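Local structure of flagellar biosynthetic protein FlhB (Shewanella putrefaciens CN-32, 6Z0W) at residues Ala28-Val33 / Phe40-Gly45. The protein is the cytoplasmic domain of a membrane component of the flagellar type III export apparatus, probably required for building the rod of the flagellar basal body. Residues are numbered along the deposited sequence; the frame is centred on the assembly and turned at random.
Sequences AVKYDV and FVIAKG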
loop_
_atom_site.group_PDB
_atom_site.type_symbol
_atom_site.label_atom_id
_atom_site.label_comp_id
_atom_site.label_asym_id
_atom_site.label_seq_id
_atom_site.Cartn_x
_atom_site.Cartn_y
_atom_site.Cartn_z
ATOM N N ALA A 28 3.376 2.614 -0.176
ATOM C CA ALA A 28 4.509 1.730 0.070
ATOM C C ALA A 28 4.396 1.196 1.498
ATOM O O ALA A 28 4.474 1.967 2.476
ATOM C CB ALA A 28 5.840 2.466 -0.158
ATOM N N VAL A 29 4.223 -0.121 1.619
ATOM C CA VAL A 29 3.940 -0.775 2.894
ATOM C C VAL A 29 5.171 -1.551 3.361
ATOM O O VAL A 29 5.833 -2.230 2.565
ATOM C CB VAL A 29 2.705 -1.694 2.762
ATOM C CG1 VAL A 29 2.403 -2.445 4.095
ATOM C CG2 VAL A 29 1.491 -0.885 2.309
ATOM N N LYS A 30 5.458 -1.477 4.666
ATOM C CA LYS A 30 6.539 -2.251 5.270
ATOM C C LYS A 30 6.024 -3.033 6.473
ATOM O O LYS A 30 5.190 -2.535 7.232
ATOM C CB LYS A 30 7.713 -1.344 5.715
ATOM C CG LYS A 30 8.980 -2.100 6.171
ATOM C CD LYS A 30 10.147 -1.111 6.342
ATOM C CE LYS A 30 11.498 -1.804 6.636
ATOM N NZ LYS A 30 11.817 -2.864 5.623
ATOM N N TYR A 31 6.519 -4.259 6.629
ATOM C CA TYR A 31 6.282 -5.081 7.813
ATOM C C TYR A 31 7.618 -5.313 8.501
ATOM O O TYR A 31 8.508 -5.951 7.932
ATOM C CB TYR A 31 5.650 -6.423 7.455
ATOM C CG TYR A 31 5.392 -7.353 8.646
ATOM C CD1 TYR A 31 4.416 -7.035 9.592
ATOM C CD2 TYR A 31 6.118 -8.544 8.811
ATOM C CE1 TYR A 31 4.160 -7.860 10.666
ATOM C CE2 TYR A 31 5.865 -9.410 9.902
ATOM C CZ TYR A 31 4.893 -9.056 10.826
ATOM O OH TYR A 31 4.615 -9.868 11.911
ATOM N N ASP A 32 7.754 -4.808 9.721
ATOM C CA ASP A 32 9.016 -4.937 10.454
ATOM C C ASP A 32 8.604 -5.142 11.906
ATOM O O ASP A 32 8.389 -4.176 12.640
ATOM C CB ASP A 32 9.899 -3.705 10.238
ATOM C CG ASP A 32 11.238 -3.777 10.972
ATOM O OD1 ASP A 32 11.564 -4.815 11.593
ATOM O OD2 ASP A 32 11.966 -2.754 10.948
ATOM N N VAL A 33 8.458 -6.411 12.298
ATOM C CA VAL A 33 7.836 -6.723 13.574
ATOM C C VAL A 33 8.700 -6.270 14.750
ATOM O O VAL A 33 8.176 -6.063 15.857
ATOM C CB VAL A 33 7.487 -8.234 13.625
ATOM C CG1 VAL A 33 8.694 -9.058 13.980
ATOM C CG2 VAL A 33 6.330 -8.512 14.594
ATOM N N PHE A 40 3.194 -0.927 8.347
ATOM C CA PHE A 40 3.101 0.519 8.370
ATOM C C PHE A 40 3.411 1.100 6.994
ATOM O O PHE A 40 4.078 0.482 6.158
ATOM C CB PHE A 40 4.037 1.150 9.421
ATOM C CG PHE A 40 5.411 0.523 9.497
ATOM C CD1 PHE A 40 6.511 1.105 8.860
ATOM C CD2 PHE A 40 5.612 -0.631 10.249
ATOM C CE1 PHE A 40 7.774 0.510 8.953
ATOM C CE2 PHE A 40 6.852 -1.208 10.344
ATOM C CZ PHE A 40 7.937 -0.642 9.703
ATOM N N VAL A 41 2.937 2.325 6.778
ATOM C CA VAL A 41 3.129 3.004 5.500
ATOM C C VAL A 41 4.385 3.859 5.611
ATOM O O VAL A 41 4.495 4.679 6.524
ATOM C CB VAL A 41 1.896 3.853 5.144
ATOM C CG1 VAL A 41 2.212 4.850 4.055
ATOM C CG2 VAL A 41 0.722 2.926 4.750
ATOM N N ILE A 42 5.338 3.675 4.694
ATOM C CA ILE A 42 6.567 4.473 4.710
ATOM C C ILE A 42 6.642 5.451 3.551
ATOM O O ILE A 42 7.514 6.341 3.564
ATOM C CB ILE A 42 7.827 3.581 4.731
ATOM C CG1 ILE A 42 7.872 2.716 3.471
ATOM C CG2 ILE A 42 7.802 2.681 5.933
ATOM C CD1 ILE A 42 9.103 1.840 3.424
ATOM N N ALA A 43 5.746 5.341 2.570
ATOM C CA ALA A 43 5.587 6.356 1.536
ATOM C C ALA A 43 4.173 6.247 0.968
ATOM O O ALA A 43 3.599 5.154 0.930
ATOM C CB ALA A 43 6.633 6.191 0.423
ATOM N N LYS A 44 3.615 7.379 0.544
ATOM C CA LYS A 44 2.327 7.369 -0.117
ATOM C C LYS A 44 2.200 8.615 -0.981
ATOM O O LYS A 44 2.817 9.641 -0.708
ATOM C CB LYS A 44 1.166 7.295 0.894
ATOM C CG LYS A 44 0.839 8.581 1.662
ATOM C CD LYS A 44 -0.453 8.300 2.455
ATOM C CE LYS A 44 -1.065 9.481 3.179
ATOM N NZ LYS A 44 -2.184 9.002 4.070
ATOM N N GLY A 45 1.387 8.510 -2.026
ATOM C CA GLY A 45 1.141 9.643 -2.901
ATOM C C GLY A 45 0.035 9.315 -3.871
ATOM O O GLY A 45 -0.333 8.149 -4.065
#
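Lys30 and Phe40 form the hydrogen-bonded pair at the loop end of an antiparallel beta hairpin, in which strand 40-46, at an edge of the mixed sheet, lies against strand 25-30. Two backbone bonds define the pair: Lys30 N to Phe40 O at 2.8 Å, nearly straight (170°), and Phe40 N to Lys30 O at 2.8 Å.

With CG between the backbone N and the carbonyl carbon (chi1 42°), the Phe40 ring lies over the neighbouring strand. Lys30 runs alongside it: CB makes an off-centre CH-pi contact 4.2 Å from the ring centroid, and Lys30 CD continues past the rim, 3.9 Å from Phe40 CE1. Lys30 O lies over one face, toward the rim, and Asp32 CB meets the ring edge, 3.7 Å from Phe40 CZ. Lys30 NZ hydrogen-bonds to the backbone O of Asn14, and Asp32 forms a salt bridge with Lys34.

Further along, the register slips by one residue. Ala28 O accepts from Ile42 N at 2.9 Å, yet Ala28 N donates to Ala43 O, so Ile42 is the extra residue opposite Ala28; its CG1 packs 3.6 Å from Ala28 O. On the face away from Lys30 and Phe40, Val29 and Val41 form a non-hydrogen-bonded pair, CA to CA 4.7 Å, and Val29 touches Val92 of helix 89-100. Ile42 thus makes a beta bulge, at which strand 40-46 turns a corner within this edge hairpin.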